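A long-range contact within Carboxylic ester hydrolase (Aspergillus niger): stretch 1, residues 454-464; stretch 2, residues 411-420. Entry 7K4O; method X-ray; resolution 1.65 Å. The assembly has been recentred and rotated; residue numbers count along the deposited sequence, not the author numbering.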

# COMPACT_ATOMS: atom_id res chain seq x y z
N TRP A 454 3.54 -13.39 -14.65
CA TRP A 454 2.19 -13.00 -14.17
C TRP A 454 2.21 -12.11 -12.91
O TRP A 454 1.19 -11.51 -12.60
CB TRP A 454 1.31 -14.24 -13.99
CG TRP A 454 1.83 -15.20 -12.98
CD1 TRP A 454 2.77 -16.16 -13.21
CD2 TRP A 454 1.50 -15.27 -11.57
NE1 TRP A 454 3.01 -16.88 -12.06
CE2 TRP A 454 2.28 -16.33 -11.03
CE3 TRP A 454 0.62 -14.59 -10.72
CZ2 TRP A 454 2.20 -16.72 -9.69
CZ3 TRP A 454 0.62 -14.94 -9.37
CH2 TRP A 454 1.37 -15.99 -8.89
N TYR A 455 3.30 -11.99 -12.18
CA TYR A 455 3.38 -11.15 -10.95
C TYR A 455 4.70 -10.40 -11.01
O TYR A 455 5.75 -10.99 -10.82
CB TYR A 455 3.26 -12.00 -9.68
CG TYR A 455 3.60 -11.31 -8.37
CD1 TYR A 455 3.63 -9.92 -8.25
CD2 TYR A 455 3.86 -12.07 -7.22
CE1 TYR A 455 3.97 -9.30 -7.04
CE2 TYR A 455 4.16 -11.46 -6.01
CZ TYR A 455 4.27 -10.08 -5.93
OH TYR A 455 4.62 -9.48 -4.76
N ARG A 456 4.63 -9.13 -11.36
CA ARG A 456 5.78 -8.25 -11.57
C ARG A 456 5.79 -7.17 -10.51
O ARG A 456 4.74 -6.62 -10.15
CB ARG A 456 5.77 -7.70 -13.01
CG ARG A 456 5.83 -8.81 -14.05
CD ARG A 456 5.68 -8.33 -15.50
NE ARG A 456 6.89 -7.65 -15.90
CZ ARG A 456 8.01 -8.25 -16.29
NH1 ARG A 456 8.10 -9.57 -16.41
NH2 ARG A 456 9.04 -7.50 -16.63
N LEU A 457 7.00 -6.87 -10.04
CA LEU A 457 7.26 -5.95 -8.93
C LEU A 457 8.23 -4.86 -9.39
O LEU A 457 9.28 -5.19 -10.01
CB LEU A 457 7.86 -6.76 -7.78
CG LEU A 457 8.42 -5.95 -6.62
CD1 LEU A 457 7.34 -5.13 -5.90
CD2 LEU A 457 9.12 -6.89 -5.66
N TYR A 458 7.93 -3.64 -9.04
CA TYR A 458 8.70 -2.46 -9.49
C TYR A 458 8.92 -1.52 -8.32
O TYR A 458 7.95 -1.12 -7.66
CB TYR A 458 7.97 -1.73 -10.63
CG TYR A 458 7.54 -2.58 -11.79
CD1 TYR A 458 6.33 -3.25 -11.72
CD2 TYR A 458 8.28 -2.69 -12.96
CE1 TYR A 458 5.86 -4.03 -12.76
CE2 TYR A 458 7.81 -3.47 -14.01
CZ TYR A 458 6.60 -4.13 -13.92
OH TYR A 458 6.09 -4.94 -14.93
N THR A 459 10.16 -1.11 -8.05
CA THR A 459 10.37 -0.01 -7.08
C THR A 459 10.36 1.33 -7.80
O THR A 459 10.63 1.38 -9.05
CB THR A 459 11.63 -0.22 -6.21
OG1 THR A 459 12.83 0.05 -6.94
CG2 THR A 459 11.68 -1.62 -5.61
N VAL A 460 9.99 2.37 -7.09
CA VAL A 460 9.83 3.72 -7.70
C VAL A 460 10.93 4.62 -7.14
O VAL A 460 10.85 5.06 -5.97
CB VAL A 460 8.44 4.30 -7.46
CG1 VAL A 460 8.24 5.57 -8.27
CG2 VAL A 460 7.35 3.26 -7.78
N PRO A 461 11.92 5.00 -7.98
CA PRO A 461 13.01 5.88 -7.53
C PRO A 461 12.54 7.14 -6.84
O PRO A 461 11.68 7.86 -7.32
CB PRO A 461 13.75 6.25 -8.83
CG PRO A 461 13.53 5.06 -9.71
CD PRO A 461 12.12 4.56 -9.36
N GLY A 462 13.11 7.37 -5.64
CA GLY A 462 12.85 8.57 -4.83
C GLY A 462 11.46 8.74 -4.24
O GLY A 462 11.25 9.66 -3.47
N ALA A 463 10.47 7.90 -4.58
CA ALA A 463 9.08 8.10 -4.15
C ALA A 463 8.91 7.80 -2.65
O ALA A 463 9.69 6.99 -2.06
CB ALA A 463 8.16 7.23 -4.98
N GLY A 464 7.93 8.46 -2.10
CA GLY A 464 7.58 8.36 -0.68
C GLY A 464 6.57 7.23 -0.51
O GLY A 464 6.73 6.19 -1.17
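Stretch 2, residues 411-420: VIHFHGDADF

Stretch 2 runs alongside stretch 1 as a neighbouring parallel β-strand. Strand 411-416 and strand 455-460 point the same way, their N-to-C directions 22° apart (signed crossing angle -22°), with axes approaching to 4.4 Å. The register is fixed by six consecutive parallel bridges, from Y455 with V411 (CA to CA 4.6 Å) through R456 with I412, L457 with H413, Y458 with F414 and T459 with H415 to V460 with G416 (CA to CA 4.5 Å).

The backbone bonds have the staggered pattern expected of parallel strands. In stretch 2 the odd-numbered residues direct their backbone polar groups at the partner: V411 N donates to W454 O (2.8 Å, 159° at the hydrogen), H413 N to R456 O (2.9 Å, 162°), H415 N to Y458 O (3.1 Å, 140°) and D417 N to V460 O (2.9 Å, 173°). The return bonds are R456 N to V411 O (3.1 Å, 174°), Y458 N to H413 O (2.9 Å, 146°) and V460 N to H415 O (2.8 Å, 145°). Thus V411, H413 and H415 each spend both their amide and their carbonyl on stretch 1. Some carbonyls also receive a CA-H contact, as between L457 CA and H413 O at 3.2 Å.

Beyond the strands, both stretches turn. The type II turn V460-A463 closes with A463 N donating to V460 O (3.2 Å), so that carbonyl serves two amides. The type I turn G416-D419 has only a weak bond from D419 N to G416 O (3.4 Å). A418 N reaches A463 O at 2.8 Å; D419 N, 3.5 Å from A463 O, is badly angled and is not hydrogen-bonded to it. The amide of G416 is satisfied by a water, which accepts from G416 N (2.9 Å) and donates to D419 OD2 (2.7 Å) and G464 O (2.8 Å), tying the two stretches together. A CB on G416 would clash with G464 O and A463 O, at 2.3 and 2.7 Å.

Side chains add two polar links, starting from Y455 and T459 on the face shared with L457, V411, H413 and H415. Y455 OH and H413 ND1 are hydrogen-bonded at 2.8 Å, with the proton unassigned; the rings meet rim to rim, planes 8° apart. H413 NE2 is satisfied elsewhere in the structure. L457 CD1 covers one face of the H413 ring, 3.6 Å from its centroid and 11° off the normal. T459 OG1 donates to D417 OD2 (2.9 Å), bracing the start of the turn.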

# COMPACT_ATOMS: atom_id res chain seq x y z
N VAL A 411 -0.64 -9.53 -11.70
CA VAL A 411 -0.41 -8.50 -10.68
C VAL A 411 0.68 -7.54 -11.14
O VAL A 411 1.75 -8.02 -11.57
CB VAL A 411 -0.03 -9.13 -9.32
CG1 VAL A 411 0.32 -8.08 -8.29
CG2 VAL A 411 -1.13 -10.06 -8.81
N ILE A 412 0.44 -6.27 -10.95
CA ILE A 412 1.46 -5.18 -10.98
C ILE A 412 1.56 -4.66 -9.54
O ILE A 412 0.56 -4.18 -9.00
CB ILE A 412 1.09 -4.04 -11.96
CG1 ILE A 412 1.12 -4.53 -13.40
CG2 ILE A 412 1.99 -2.85 -11.72
CD1 ILE A 412 0.56 -3.55 -14.38
N HIS A 413 2.72 -4.84 -8.95
CA HIS A 413 3.02 -4.44 -7.57
C HIS A 413 4.13 -3.38 -7.63
O HIS A 413 5.16 -3.63 -8.26
CB HIS A 413 3.43 -5.71 -6.83
CG HIS A 413 3.79 -5.60 -5.39
ND1 HIS A 413 4.13 -6.72 -4.68
CD2 HIS A 413 3.90 -4.55 -4.55
CE1 HIS A 413 4.44 -6.36 -3.43
NE2 HIS A 413 4.31 -5.05 -3.31
N PHE A 414 3.93 -2.28 -6.95
CA PHE A 414 4.96 -1.21 -6.92
C PHE A 414 5.17 -0.70 -5.51
O PHE A 414 4.30 -0.83 -4.65
CB PHE A 414 4.63 -0.07 -7.89
CG PHE A 414 3.39 0.70 -7.55
CD1 PHE A 414 2.14 0.22 -7.92
CD2 PHE A 414 3.48 1.91 -6.88
CE1 PHE A 414 1.00 0.91 -7.54
CE2 PHE A 414 2.35 2.60 -6.52
CZ PHE A 414 1.11 2.11 -6.88
N HIS A 415 6.32 -0.08 -5.28
CA HIS A 415 6.69 0.42 -3.94
C HIS A 415 7.71 1.55 -4.06
O HIS A 415 8.72 1.35 -4.76
CB HIS A 415 7.20 -0.76 -3.10
CG HIS A 415 7.11 -0.54 -1.64
ND1 HIS A 415 6.69 -1.55 -0.78
CD2 HIS A 415 7.41 0.54 -0.85
CE1 HIS A 415 6.71 -1.08 0.46
NE2 HIS A 415 7.13 0.20 0.46
N GLY A 416 7.51 2.66 -3.39
CA GLY A 416 8.49 3.76 -3.40
C GLY A 416 9.80 3.37 -2.74
O GLY A 416 9.79 2.77 -1.66
N ASP A 417 10.93 3.75 -3.33
CA ASP A 417 12.28 3.47 -2.78
C ASP A 417 12.49 4.26 -1.49
O ASP A 417 13.33 3.78 -0.69
CB ASP A 417 13.38 3.85 -3.81
CG ASP A 417 13.80 2.66 -4.63
OD1 ASP A 417 14.48 1.80 -4.06
OD2 ASP A 417 13.46 2.61 -5.84
N ALA A 418 11.81 5.37 -1.29
CA ALA A 418 12.02 6.24 -0.10
C ALA A 418 10.76 6.21 0.78
O ALA A 418 10.41 7.22 1.45
CB ALA A 418 12.43 7.64 -0.52
N ASP A 419 10.05 5.06 0.79
CA ASP A 419 8.82 4.93 1.60
C ASP A 419 9.24 4.93 3.08
O ASP A 419 10.04 4.08 3.47
CB ASP A 419 8.08 3.64 1.21
CG ASP A 419 6.68 3.58 1.73
OD1 ASP A 419 6.42 4.14 2.84
OD2 ASP A 419 5.82 3.05 0.99
N PHE A 420 8.66 5.82 3.83
CA PHE A 420 8.94 6.05 5.26
C PHE A 420 7.88 5.40 6.13
O PHE A 420 7.96 5.55 7.37
CB PHE A 420 8.94 7.55 5.56
CG PHE A 420 7.71 8.29 5.13
CD1 PHE A 420 6.57 8.29 5.90
CD2 PHE A 420 7.66 8.90 3.88
CE1 PHE A 420 5.43 8.97 5.51
CE2 PHE A 420 6.51 9.56 3.47
CZ PHE A 420 5.39 9.59 4.27
O HOH W 1 5.53 3.65 -1.58